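Local coordinates for manganese-dependent inorganic pyrophosphatase (Methanocaldococcus jannaschii, PDB 2EB0), which catalyses the hydrolysis of diphosphate to two phosphate ions, using two manganese ions bound in each subunit, at residues D11-A16 against S108-I113; I86-V91 against I145-L150; R2-H7 against V20-L25; D135-L140 against K165-I170. One frame throughout, in Å; residues are numbered along the deposited sequence.

Interaction 1 (D11-A16 against S108-I113); sequences DTDSIA and STATVI. With MN (manganese (II) ion), chain F; MN (manganese (II) ion), chain E.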
loop_
_atom_site.group_PDB
_atom_site.type_symbol
_atom_site.label_atom_id
_atom_site.label_comp_id
_atom_site.label_asym_id
_atom_site.label_seq_id
_atom_site.Cartn_x
_atom_site.Cartn_y
_atom_site.Cartn_z
ATOM N N ASP B 11 -19.492 -5.738 5.841
ATOM C CA ASP B 11 -19.641 -7.128 6.240
ATOM C C ASP B 11 -19.097 -7.160 7.662
ATOM O O ASP B 11 -18.668 -6.128 8.190
ATOM C CB ASP B 11 -18.836 -8.066 5.347
ATOM C CG ASP B 11 -17.422 -7.597 5.142
ATOM O OD1 ASP B 11 -16.899 -6.855 6.003
ATOM O OD2 ASP B 11 -16.826 -7.983 4.116
ATOM N N THR B 12 -19.111 -8.335 8.276
ATOM C CA THR B 12 -18.639 -8.476 9.640
ATOM C C THR B 12 -17.196 -8.042 9.848
ATOM O O THR B 12 -16.885 -7.449 10.879
ATOM C CB THR B 12 -18.803 -9.921 10.117
ATOM O OG1 THR B 12 -20.196 -10.235 10.158
ATOM C CG2 THR B 12 -18.193 -10.108 11.509
ATOM N N ASP B 13 -16.322 -8.335 8.886
ATOM C CA ASP B 13 -14.915 -7.950 9.019
ATOM C C ASP B 13 -14.827 -6.433 9.139
ATOM O O ASP B 13 -14.173 -5.919 10.034
ATOM C CB ASP B 13 -14.086 -8.413 7.809
ATOM C CG ASP B 13 -12.581 -8.273 8.039
ATOM O OD1 ASP B 13 -11.826 -8.203 7.053
ATOM O OD2 ASP B 13 -12.138 -8.240 9.203
ATOM N N SER B 14 -15.501 -5.728 8.233
ATOM C CA SER B 14 -15.520 -4.269 8.229
ATOM C C SER B 14 -16.027 -3.662 9.540
ATOM O O SER B 14 -15.498 -2.655 10.006
ATOM C CB SER B 14 -16.399 -3.756 7.082
ATOM O OG SER B 14 -15.624 -3.442 5.937
ATOM N N ILE B 15 -17.061 -4.269 10.118
ATOM C CA ILE B 15 -17.658 -3.778 11.356
ATOM C C ILE B 15 -16.775 -4.074 12.559
ATOM O O ILE B 15 -16.423 -3.163 13.303
ATOM C CB ILE B 15 -19.065 -4.393 11.561
ATOM C CG1 ILE B 15 -19.998 -3.914 10.440
ATOM C CG2 ILE B 15 -19.629 -4.024 12.927
ATOM C CD1 ILE B 15 -20.242 -2.413 10.433
ATOM N N ALA B 16 -16.416 -5.342 12.737
ATOM C CA ALA B 16 -15.562 -5.764 13.842
ATOM C C ALA B 16 -14.211 -5.048 13.823
ATOM O O ALA B 16 -13.758 -4.540 14.846
ATOM C CB ALA B 16 -15.349 -7.275 13.787
ATOM N N SER B 108 -8.496 -11.990 6.593
ATOM C CA SER B 108 -9.315 -10.873 7.031
ATOM C C SER B 108 -8.524 -9.772 7.690
ATOM O O SER B 108 -7.399 -9.985 8.156
ATOM C CB SER B 108 -10.370 -11.347 8.031
ATOM O OG SER B 108 -9.775 -11.610 9.293
ATOM N N THR B 109 -9.137 -8.594 7.747
ATOM C CA THR B 109 -8.511 -7.448 8.383
ATOM C C THR B 109 -8.367 -7.759 9.876
ATOM O O THR B 109 -7.410 -7.325 10.527
ATOM C CB THR B 109 -9.365 -6.186 8.196
ATOM O OG1 THR B 109 -9.547 -5.944 6.791
ATOM C CG2 THR B 109 -8.691 -4.984 8.841
ATOM N N ALA B 110 -9.317 -8.530 10.404
ATOM C CA ALA B 110 -9.309 -8.910 11.812
ATOM C C ALA B 110 -8.039 -9.698 12.150
ATOM O O ALA B 110 -7.450 -9.509 13.214
ATOM C CB ALA B 110 -10.558 -9.736 12.137
ATOM N N THR B 111 -7.625 -10.578 11.240
ATOM C CA THR B 111 -6.419 -11.373 11.420
ATOM C C THR B 111 -5.204 -10.466 11.593
ATOM O O THR B 111 -4.382 -10.681 12.482
ATOM C CB THR B 111 -6.171 -12.295 10.206
ATOM O OG1 THR B 111 -7.280 -13.179 10.054
ATOM C CG2 THR B 111 -4.903 -13.134 10.398
ATOM N N VAL B 112 -5.094 -9.453 10.737
ATOM C CA VAL B 112 -3.988 -8.505 10.800
ATOM C C VAL B 112 -3.921 -7.811 12.163
ATOM O O VAL B 112 -2.851 -7.670 12.758
ATOM C CB VAL B 112 -4.143 -7.402 9.739
ATOM C CG1 VAL B 112 -2.972 -6.429 9.830
ATOM C CG2 VAL B 112 -4.231 -8.014 8.366
ATOM N N ILE B 113 -5.074 -7.353 12.635
ATOM C CA ILE B 113 -5.160 -6.654 13.909
ATOM C C ILE B 113 -4.811 -7.557 15.084
ATOM O O ILE B 113 -4.095 -7.147 16.001
ATOM C CB ILE B 113 -6.575 -6.068 14.106
ATOM C CG1 ILE B 113 -6.841 -5.015 13.032
ATOM C CG2 ILE B 113 -6.707 -5.446 15.498
ATOM C CD1 ILE B 113 -8.242 -4.437 13.070
HETATM MN MN MN F . -15.045 -6.613 3.850
HETATM MN MN MN E . -12.350 -8.330 4.978
#
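Asp13, in the first turn of helix 12-25, extends its carboxylate across to the start of helix 109-118, a worked case of one acid divided between a metal ion and the N-H groups of a helix end. The chain leaves with CG anti to the backbone N (chi1 -169°), and CB already lies 3.3 Å from the manganese ion of chain E. At CG the group divides. OD1 binds that manganese at 2.1 Å and also accepts from Thr109 N at 2.8 Å, in a nearly straight bond (165°) to its syn lone pair. OD2, likewise on its syn side, takes Ala110 N at 3.1 Å, in a more bent bond (139°), rests against the CB of Ala110 and has a second partner in Ser17. Ser108, the N-cap residue of helix 109-118, brings its CB to 3.6 Å from Asp13 OD1, while its OG donates to Thr111 OG1 at 3.0 Å. Replacing Ser108 with alanine would keep that CB but is likely to deprive Thr111 OG1 of its donor in the first turn. The hydroxyl of Thr109 turns to Asp66, whose carboxylate reaches both metal ions. Asp11 repeats the division of labour: its OD1 caps its own helix by accepting from Ser14 N at 2.9 Å, and its OD2 binds the manganese of chain F at 2.3 Å. With two N-H groups and a metal on it, the Asp13 carboxylate can hardly rotate, and its two oxygens tie the start of helix 109-118 to the metal site.

Interaction 2 (I86-V91 against I145-L150); sequences IDHHKV and ISDTVL. With MN (manganese (II) ion), chain E.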
loop_
_atom_site.group_PDB
_atom_site.type_symbol
_atom_site.label_atom_id
_atom_site.label_comp_id
_atom_site.label_asym_id
_atom_site.label_seq_id
_atom_site.Cartn_x
_atom_site.Cartn_y
_atom_site.Cartn_z
ATOM N N ILE B 86 -5.607 0.027 7.084
ATOM C CA ILE B 86 -5.302 -1.299 7.610
ATOM C C ILE B 86 -6.231 -2.214 6.824
ATOM O O ILE B 86 -7.452 -2.202 7.018
ATOM C CB ILE B 86 -5.607 -1.373 9.107
ATOM C CG1 ILE B 86 -4.838 -0.264 9.834
ATOM C CG2 ILE B 86 -5.221 -2.744 9.653
ATOM C CD1 ILE B 86 -3.327 -0.380 9.713
ATOM N N ASP B 87 -5.648 -3.027 5.949
ATOM C CA ASP B 87 -6.455 -3.847 5.058
ATOM C C ASP B 87 -5.844 -5.199 4.683
ATOM O O ASP B 87 -4.802 -5.604 5.207
ATOM C CB ASP B 87 -6.669 -3.011 3.794
ATOM C CG ASP B 87 -7.768 -3.528 2.916
ATOM O OD1 ASP B 87 -7.831 -3.049 1.769
ATOM O OD2 ASP B 87 -8.564 -4.390 3.356
ATOM N N HIS B 88 -6.525 -5.906 3.788
ATOM C CA HIS B 88 -6.031 -7.174 3.285
ATOM C C HIS B 88 -6.490 -7.356 1.835
ATOM O O HIS B 88 -6.580 -8.468 1.322
ATOM C CB HIS B 88 -6.476 -8.352 4.170
ATOM C CG HIS B 88 -7.943 -8.638 4.131
ATOM N ND1 HIS B 88 -8.444 -9.892 3.847
ATOM C CD2 HIS B 88 -9.014 -7.861 4.410
ATOM C CE1 HIS B 88 -9.758 -9.876 3.959
ATOM N NE2 HIS B 88 -10.129 -8.654 4.302
ATOM N N HIS B 89 -6.781 -6.241 1.180
ATOM C CA HIS B 89 -7.179 -6.268 -0.221
ATOM C C HIS B 89 -6.022 -5.676 -1.004
ATOM O O HIS B 89 -5.026 -5.249 -0.420
ATOM C CB HIS B 89 -8.433 -5.425 -0.461
ATOM C CG HIS B 89 -9.648 -5.936 0.241
ATOM N ND1 HIS B 89 -9.896 -5.687 1.574
ATOM C CD2 HIS B 89 -10.671 -6.708 -0.197
ATOM C CE1 HIS B 89 -11.021 -6.286 1.929
ATOM N NE2 HIS B 89 -11.511 -6.914 0.873
ATOM N N LYS B 90 -6.150 -5.667 -2.324
ATOM C CA LYS B 90 -5.132 -5.099 -3.201
ATOM C C LYS B 90 -5.091 -3.594 -2.934
ATOM O O LYS B 90 -6.027 -3.044 -2.365
ATOM C CB LYS B 90 -5.531 -5.319 -4.662
ATOM C CG LYS B 90 -6.755 -4.506 -5.075
ATOM C CD LYS B 90 -7.370 -5.050 -6.353
ATOM C CE LYS B 90 -8.459 -4.136 -6.892
ATOM N NZ LYS B 90 -7.902 -2.855 -7.416
ATOM N N VAL B 91 -4.016 -2.928 -3.342
ATOM C CA VAL B 91 -3.944 -1.488 -3.159
ATOM C C VAL B 91 -4.768 -0.851 -4.283
ATOM O O VAL B 91 -4.528 -1.108 -5.467
ATOM C CB VAL B 91 -2.500 -0.962 -3.246
ATOM C CG1 VAL B 91 -2.510 0.556 -3.145
ATOM C CG2 VAL B 91 -1.657 -1.564 -2.123
ATOM N N ILE B 145 -13.723 -15.940 10.850
ATOM C CA ILE B 145 -14.571 -17.011 10.363
ATOM C C ILE B 145 -15.423 -16.540 9.189
ATOM O O ILE B 145 -15.586 -17.253 8.198
ATOM C CB ILE B 145 -15.509 -17.527 11.468
ATOM C CG1 ILE B 145 -14.701 -18.321 12.498
ATOM C CG2 ILE B 145 -16.632 -18.376 10.852
ATOM C CD1 ILE B 145 -15.449 -18.615 13.785
ATOM N N SER B 146 -15.972 -15.341 9.311
ATOM C CA SER B 146 -16.823 -14.795 8.273
ATOM C C SER B 146 -16.074 -14.581 6.975
ATOM O O SER B 146 -16.509 -15.021 5.916
ATOM C CB SER B 146 -17.421 -13.465 8.729
ATOM O OG SER B 146 -18.060 -12.824 7.637
ATOM N N ASP B 147 -14.936 -13.909 7.063
ATOM C CA ASP B 147 -14.148 -13.610 5.879
ATOM C C ASP B 147 -13.560 -14.828 5.165
ATOM O O ASP B 147 -13.454 -14.843 3.939
ATOM C CB ASP B 147 -13.045 -12.628 6.247
ATOM C CG ASP B 147 -13.218 -11.295 5.565
ATOM O OD1 ASP B 147 -14.372 -10.832 5.441
ATOM O OD2 ASP B 147 -12.201 -10.707 5.155
ATOM N N THR B 148 -13.182 -15.844 5.927
ATOM C CA THR B 148 -12.609 -17.035 5.333
ATOM C C THR B 148 -13.682 -18.069 5.023
ATOM O O THR B 148 -13.398 -19.089 4.407
ATOM C CB THR B 148 -11.555 -17.671 6.263
ATOM O OG1 THR B 148 -12.160 -18.044 7.514
ATOM C CG2 THR B 148 -10.435 -16.693 6.512
ATOM N N VAL B 149 -14.920 -17.789 5.418
ATOM C CA VAL B 149 -16.011 -18.732 5.200
ATOM C C VAL B 149 -15.613 -20.027 5.912
ATOM O O VAL B 149 -15.587 -21.112 5.318
ATOM C CB VAL B 149 -16.231 -19.030 3.701
ATOM C CG1 VAL B 149 -17.524 -19.813 3.517
ATOM C CG2 VAL B 149 -16.255 -17.726 2.904
ATOM N N LEU B 150 -15.298 -19.887 7.191
ATOM C CA LEU B 150 -14.882 -21.002 8.027
ATOM C C LEU B 150 -13.654 -21.700 7.448
ATOM O O LEU B 150 -13.622 -22.923 7.308
ATOM C CB LEU B 150 -16.023 -22.007 8.203
ATOM C CG LEU B 150 -16.249 -22.530 9.630
ATOM C CD1 LEU B 150 -16.950 -23.876 9.559
ATOM C CD2 LEU B 150 -14.937 -22.685 10.368
HETATM MN MN MN E . -12.350 -8.330 4.978
HETATM O O HOH W 1 -13.267 -9.270 2.546
#
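His88 and Asp147 meet through the manganese ion of chain E, and His88 belongs to the Asp-His-His sequence that gives the DHH family its name. The tight part is metal coordination: His88 NE2 binds the ion at 2.3 Å and Asp147 OD2 at 2.4 Å. The side chains come from opposite sides of the site, yet their donor atoms are neighbours on the ion; ring and carboxylate planes stand 42° apart. No hydrogen bond joins them; the ion is the link, and Asp13 and Asp66 complete its protein ligands. The far nitrogen of the His88 ring, ND1, is held by Val106 O, so the ring is fixed at both of its nitrogens. Just beyond Asp147 a Schellman motif, with Val149 at positive phi, closes helix 134-148.

The other side is looser and wet. A water donates to Asp147 OD2 at 3.2 Å and makes a weak contact with His89 NE2, spanning two partly exposed residues that do not touch each other. Here the histidine is steadied from behind: His89 ND1 donates to Asp87 OD2 at 2.6 Å, almost straight (169°) and in the ring plane, while His88 N reaches the same OD2 from above the carboxylate plane.

Interaction 3 (R2-H7 against V20-L25); sequences RYVVGH and VLAYFL. With MN (manganese (II) ion), chain F.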
loop_
_atom_site.group_PDB
_atom_site.type_symbol
_atom_site.label_atom_id
_atom_site.label_comp_id
_atom_site.label_asym_id
_atom_site.label_seq_id
_atom_site.Cartn_x
_atom_site.Cartn_y
_atom_site.Cartn_z
ATOM N N ARG B 2 -11.533 11.786 14.891
ATOM C CA ARG B 2 -10.907 10.613 14.278
ATOM C C ARG B 2 -11.848 9.396 14.263
ATOM O O ARG B 2 -12.343 8.971 15.297
ATOM C CB ARG B 2 -9.618 10.271 15.034
ATOM C CG ARG B 2 -8.734 9.255 14.339
ATOM C CD ARG B 2 -7.566 8.855 15.216
ATOM N NE ARG B 2 -6.696 9.980 15.551
ATOM C CZ ARG B 2 -5.991 10.673 14.663
ATOM N NH1 ARG B 2 -6.051 10.362 13.378
ATOM N NH2 ARG B 2 -5.217 11.676 15.060
ATOM N N TYR B 3 -12.064 8.842 13.073
ATOM C CA TYR B 3 -12.949 7.701 12.873
ATOM C C TYR B 3 -12.277 6.539 12.144
ATOM O O TYR B 3 -11.482 6.744 11.224
ATOM C CB TYR B 3 -14.154 8.124 12.030
ATOM C CG TYR B 3 -15.057 9.157 12.663
ATOM C CD1 TYR B 3 -16.111 8.773 13.484
ATOM C CD2 TYR B 3 -14.858 10.520 12.437
ATOM C CE1 TYR B 3 -16.949 9.709 14.067
ATOM C CE2 TYR B 3 -15.690 11.471 13.022
ATOM C CZ TYR B 3 -16.734 11.056 13.836
ATOM O OH TYR B 3 -17.557 11.983 14.433
ATOM N N VAL B 4 -12.612 5.320 12.559
ATOM C CA VAL B 4 -12.119 4.106 11.912
ATOM C C VAL B 4 -13.354 3.599 11.156
ATOM O O VAL B 4 -14.382 3.315 11.770
ATOM C CB VAL B 4 -11.666 3.040 12.942
ATOM C CG1 VAL B 4 -11.222 1.764 12.212
ATOM C CG2 VAL B 4 -10.524 3.584 13.795
ATOM N N VAL B 5 -13.267 3.504 9.832
ATOM C CA VAL B 5 -14.421 3.074 9.050
ATOM C C VAL B 5 -14.143 1.982 8.032
ATOM O O VAL B 5 -13.071 1.928 7.429
ATOM C CB VAL B 5 -15.053 4.249 8.272
ATOM C CG1 VAL B 5 -16.514 3.949 7.997
ATOM C CG2 VAL B 5 -14.905 5.543 9.045
ATOM N N GLY B 6 -15.132 1.113 7.855
ATOM C CA GLY B 6 -15.032 0.038 6.891
ATOM C C GLY B 6 -15.639 0.522 5.588
ATOM O O GLY B 6 -15.917 1.710 5.432
ATOM N N HIS B 7 -15.872 -0.391 4.659
ATOM C CA HIS B 7 -16.416 -0.033 3.356
ATOM C C HIS B 7 -17.942 -0.048 3.248
ATOM O O HIS B 7 -18.651 -0.545 4.134
ATOM C CB HIS B 7 -15.830 -0.971 2.305
ATOM C CG HIS B 7 -16.078 -2.422 2.584
ATOM N ND1 HIS B 7 -17.345 -2.965 2.642
ATOM C CD2 HIS B 7 -15.219 -3.443 2.824
ATOM C CE1 HIS B 7 -17.256 -4.257 2.904
ATOM N NE2 HIS B 7 -15.976 -4.572 3.018
ATOM N N VAL B 20 -12.938 -2.742 16.928
ATOM C CA VAL B 20 -11.746 -3.147 17.656
ATOM C C VAL B 20 -10.572 -2.181 17.466
ATOM O O VAL B 20 -9.914 -1.813 18.435
ATOM C CB VAL B 20 -11.348 -4.590 17.263
ATOM C CG1 VAL B 20 -10.144 -5.061 18.075
ATOM C CG2 VAL B 20 -12.544 -5.518 17.503
ATOM N N LEU B 21 -10.324 -1.743 16.236
ATOM C CA LEU B 21 -9.219 -0.821 16.017
ATOM C C LEU B 21 -9.517 0.517 16.690
ATOM O O LEU B 21 -8.630 1.133 17.279
ATOM C CB LEU B 21 -8.954 -0.624 14.521
ATOM C CG LEU B 21 -7.678 0.153 14.167
ATOM C CD1 LEU B 21 -6.478 -0.484 14.855
ATOM C CD2 LEU B 21 -7.477 0.161 12.650
ATOM N N ALA B 22 -10.770 0.955 16.614
ATOM C CA ALA B 22 -11.176 2.208 17.243
ATOM C C ALA B 22 -10.919 2.116 18.743
ATOM O O ALA B 22 -10.494 3.082 19.372
ATOM C CB ALA B 22 -12.638 2.472 16.988
ATOM N N TYR B 23 -11.188 0.947 19.311
ATOM C CA TYR B 23 -10.967 0.711 20.735
ATOM C C TYR B 23 -9.483 0.874 21.070
ATOM O O TYR B 23 -9.130 1.513 22.054
ATOM C CB TYR B 23 -11.424 -0.704 21.101
ATOM C CG TYR B 23 -10.885 -1.236 22.409
ATOM C CD1 TYR B 23 -11.435 -0.847 23.629
ATOM C CD2 TYR B 23 -9.830 -2.144 22.423
ATOM C CE1 TYR B 23 -10.947 -1.357 24.843
ATOM C CE2 TYR B 23 -9.331 -2.658 23.622
ATOM C CZ TYR B 23 -9.895 -2.261 24.826
ATOM O OH TYR B 23 -9.394 -2.771 26.005
ATOM N N PHE B 24 -8.620 0.283 20.247
ATOM C CA PHE B 24 -7.175 0.359 20.458
ATOM C C PHE B 24 -6.606 1.743 20.159
ATOM O O PHE B 24 -5.685 2.200 20.826
ATOM C CB PHE B 24 -6.455 -0.672 19.579
ATOM C CG PHE B 24 -6.568 -2.086 20.077
ATOM C CD1 PHE B 24 -7.086 -3.079 19.263
ATOM C CD2 PHE B 24 -6.130 -2.427 21.350
ATOM C CE1 PHE B 24 -7.165 -4.389 19.705
ATOM C CE2 PHE B 24 -6.208 -3.738 21.798
ATOM C CZ PHE B 24 -6.725 -4.717 20.974
ATOM N N LEU B 25 -7.153 2.405 19.148
ATOM C CA LEU B 25 -6.677 3.725 18.761
ATOM C C LEU B 25 -7.392 4.836 19.511
ATOM O O LEU B 25 -7.092 6.010 19.320
ATOM C CB LEU B 25 -6.847 3.916 17.253
ATOM C CG LEU B 25 -5.733 3.406 16.336
ATOM C CD1 LEU B 25 -5.160 2.100 16.835
ATOM C CD2 LEU B 25 -6.295 3.244 14.938
HETATM MN MN MN F . -15.045 -6.613 3.850
#
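Val4 presents both methyl groups to helix 12-25 because its chi1 of 177° sets CG1 anti to the backbone N and CG2 anti to the carbonyl carbon, so that the fork straddles neighbouring helix residues. CG1 meets Leu21, 4.0 Å from its CB and 4.1 Å from its CD2; Leu21 also has its CG anti to the backbone N (chi1 -171°), and the two side chains cross at about a right angle. CG2 presses on the helix backbone itself, 3.8 Å from Ala22 CA, where the short alanine side chain permits close approach. A looser touch, 4.4 Å from Val4 CG2 to Leu25 CD2, extends the patch by a turn.

This is the first strand and helix of a beta-alpha-beta unit, strand 2-5 running roughly antiparallel (152°) to segment 20-25 of the helix that returns the chain to strand 28-31. Val65, on the adjacent strand 61-65, borders both Val4 and Leu21. Where the strand ends, the chain carries His7 to the manganese of chain F. With an alanine in place of Val4, both methyls would be gone and a gap would probably open between the strand and Leu21, Ala22 and Leu25. No hydrogen bond crosses the contact: the strand spends its backbone polar groups on its sheet neighbours, and between segments 2-7 and 20-25 the attachment is apolar, resting on the fit of methyl groups.

Interaction 4 (D135-L140 against K165-I170); sequences DLAGLL and KKLAEI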
loop_
_atom_site.group_PDB
_atom_site.type_symbol
_atom_site.label_atom_id
_atom_site.label_comp_id
_atom_site.label_asym_id
_atom_site.label_seq_id
_atom_site.Cartn_x
_atom_site.Cartn_y
_atom_site.Cartn_z
ATOM N N ASP B 135 -15.351 -10.040 24.651
ATOM C CA ASP B 135 -16.320 -9.575 23.663
ATOM C C ASP B 135 -15.658 -9.121 22.365
ATOM O O ASP B 135 -16.046 -9.572 21.287
ATOM C CB ASP B 135 -17.208 -8.455 24.227
ATOM C CG ASP B 135 -16.418 -7.286 24.790
ATOM O OD1 ASP B 135 -17.075 -6.308 25.212
ATOM O OD2 ASP B 135 -15.161 -7.332 24.818
ATOM N N LEU B 136 -14.658 -8.247 22.458
ATOM C CA LEU B 136 -13.975 -7.784 21.255
ATOM C C LEU B 136 -13.197 -8.934 20.623
ATOM O O LEU B 136 -13.056 -8.992 19.398
ATOM C CB LEU B 136 -13.038 -6.614 21.568
ATOM C CG LEU B 136 -13.720 -5.312 21.983
ATOM C CD1 LEU B 136 -12.666 -4.237 22.161
ATOM C CD2 LEU B 136 -14.731 -4.884 20.932
ATOM N N ALA B 137 -12.702 -9.854 21.451
ATOM C CA ALA B 137 -11.974 -11.010 20.931
ATOM C C ALA B 137 -12.973 -11.843 20.119
ATOM O O ALA B 137 -12.624 -12.446 19.100
ATOM C CB ALA B 137 -11.402 -11.838 22.070
ATOM N N GLY B 138 -14.221 -11.851 20.581
ATOM C CA GLY B 138 -15.269 -12.583 19.895
ATOM C C GLY B 138 -15.573 -11.993 18.530
ATOM O O GLY B 138 -15.880 -12.731 17.597
ATOM N N LEU B 139 -15.503 -10.667 18.404
ATOM C CA LEU B 139 -15.774 -10.024 17.116
ATOM C C LEU B 139 -14.679 -10.341 16.114
ATOM O O LEU B 139 -14.956 -10.619 14.948
ATOM C CB LEU B 139 -15.864 -8.501 17.245
ATOM C CG LEU B 139 -16.943 -7.826 18.085
ATOM C CD1 LEU B 139 -16.916 -6.343 17.741
ATOM C CD2 LEU B 139 -18.329 -8.408 17.810
ATOM N N LEU B 140 -13.431 -10.278 16.568
ATOM C CA LEU B 140 -12.303 -10.565 15.698
ATOM C C LEU B 140 -12.421 -11.997 15.215
ATOM O O LEU B 140 -12.157 -12.301 14.047
ATOM C CB LEU B 140 -10.983 -10.380 16.444
ATOM C CG LEU B 140 -10.600 -8.963 16.870
ATOM C CD1 LEU B 140 -9.198 -9.001 17.502
ATOM C CD2 LEU B 140 -10.631 -8.024 15.669
ATOM N N LYS B 165 -7.870 -19.588 16.821
ATOM C CA LYS B 165 -7.771 -20.405 18.024
ATOM C C LYS B 165 -7.492 -19.586 19.280
ATOM O O LYS B 165 -8.098 -19.811 20.316
ATOM C CB LYS B 165 -6.684 -21.471 17.864
ATOM C CG LYS B 165 -7.039 -22.580 16.881
ATOM C CD LYS B 165 -5.976 -23.669 16.870
ATOM C CE LYS B 165 -6.277 -24.743 15.833
ATOM N NZ LYS B 165 -6.191 -24.216 14.441
ATOM N N LYS B 166 -6.561 -18.649 19.191
ATOM C CA LYS B 166 -6.212 -17.816 20.333
ATOM C C LYS B 166 -7.343 -16.871 20.721
ATOM O O LYS B 166 -7.542 -16.589 21.903
ATOM C CB LYS B 166 -4.950 -17.019 20.024
ATOM C CG LYS B 166 -3.695 -17.866 19.963
ATOM C CD LYS B 166 -2.531 -17.089 19.368
ATOM C CE LYS B 166 -1.264 -17.273 20.187
ATOM N NZ LYS B 166 -1.376 -16.638 21.539
ATOM N N LEU B 167 -8.077 -16.378 19.727
ATOM C CA LEU B 167 -9.194 -15.471 19.985
ATOM C C LEU B 167 -10.347 -16.231 20.635
ATOM O O LEU B 167 -10.992 -15.720 21.548
ATOM C CB LEU B 167 -9.657 -14.809 18.681
ATOM C CG LEU B 167 -8.610 -13.878 18.065
ATOM C CD1 LEU B 167 -9.035 -13.481 16.661
ATOM C CD2 LEU B 167 -8.424 -12.643 18.961
ATOM N N ALA B 168 -10.591 -17.453 20.162
ATOM C CA ALA B 168 -11.646 -18.307 20.707
ATOM C C ALA B 168 -11.379 -18.542 22.191
ATOM O O ALA B 168 -12.304 -18.598 23.006
ATOM C CB ALA B 168 -11.678 -19.649 19.967
ATOM N N GLU B 169 -10.100 -18.675 22.530
ATOM C CA GLU B 169 -9.685 -18.897 23.911
ATOM C C GLU B 169 -10.080 -17.721 24.796
ATOM O O GLU B 169 -10.573 -17.909 25.909
ATOM C CB GLU B 169 -8.168 -19.098 23.976
ATOM C CG GLU B 169 -7.607 -19.194 25.385
ATOM C CD GLU B 169 -6.094 -19.351 25.407
ATOM O OE1 GLU B 169 -5.513 -19.354 26.514
ATOM O OE2 GLU B 169 -5.483 -19.474 24.323
ATOM N N ILE B 170 -9.862 -16.508 24.295
ATOM C CA ILE B 170 -10.191 -15.302 25.046
ATOM C C ILE B 170 -11.697 -15.067 25.100
ATOM O O ILE B 170 -12.235 -14.698 26.146
ATOM C CB ILE B 170 -9.531 -14.051 24.421
ATOM C CG1 ILE B 170 -8.014 -14.235 24.356
ATOM C CG2 ILE B 170 -9.885 -12.812 25.235
ATOM C CD1 ILE B 170 -7.299 -13.112 23.647
#
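Helices 134-148 and 158-171, consecutive in the chain, pack as an antiparallel pair in which Ala137 faces Leu167 and Ile170. The axes of segments 135-140 and 165-170 run at 148° to one another and approach to 8.1 Å, and the CA atoms of Ala137 and Leu167 come within 5.3 Å. The small side chain of Ala137 probably helps to permit this. Its CB touches Ile170 CG2 at 3.6 Å, the branch anti to the Ile170 backbone N, which is the one turned to the alanine. The same CB has a slacker neighbour in Leu167 CD2, at 4.4 Å, while the carbonyl oxygen of Ala137 rests 3.8 Å from Leu167 CB.

One turn along, Leu167 forks around Leu140. With CG anti to its carbonyl carbon (chi1 -66°), it sets CD1 against Leu140 CB at 3.7 Å and CD2 against Leu140 CD1 at 4.0 Å, the two leucines crossing at about a right angle. In the fold, helix 134-148 is the middle layer: its Leu136 and Leu140 lean on helix 12-25, which itself covers the parallel sheet of the DHH domain, and helix 158-171 packs on it from further out. Helix 109-118 adds Ala114 beside Leu167 and Phe118 beside Leu167 and Ile170, the Phe118 ring also taking Lys166 in a cation-pi contact. Leu167 is buried between these helices and Leu132, in the loop before helix 134-148, whereas Ile170 sits at the margin of the contact and is partly exposed.

Overall arrangement
Interactions 1 and 2 lie at the catalytic metals, their centres about 7 Å apart, and both touch the manganese of chain E. Interaction 3 shares helix 12-25 with interaction 1, its centre about 11 Å away, and both touch the other manganese, of chain F. Interaction 4 lies further out, its centre about 12 Å from that of interaction 1, which it touches, and about 17 Å from that of interaction 2, which shares helix 134-148. Along the chain the segments of interaction 1 alternate with those of 2 and 3, whereas interaction 3 closes before 4 opens; Val20 and Leu140 join these two. Strand ends and helices 12-25 and 134-148 supply the metal ligands, from distant points of the chain.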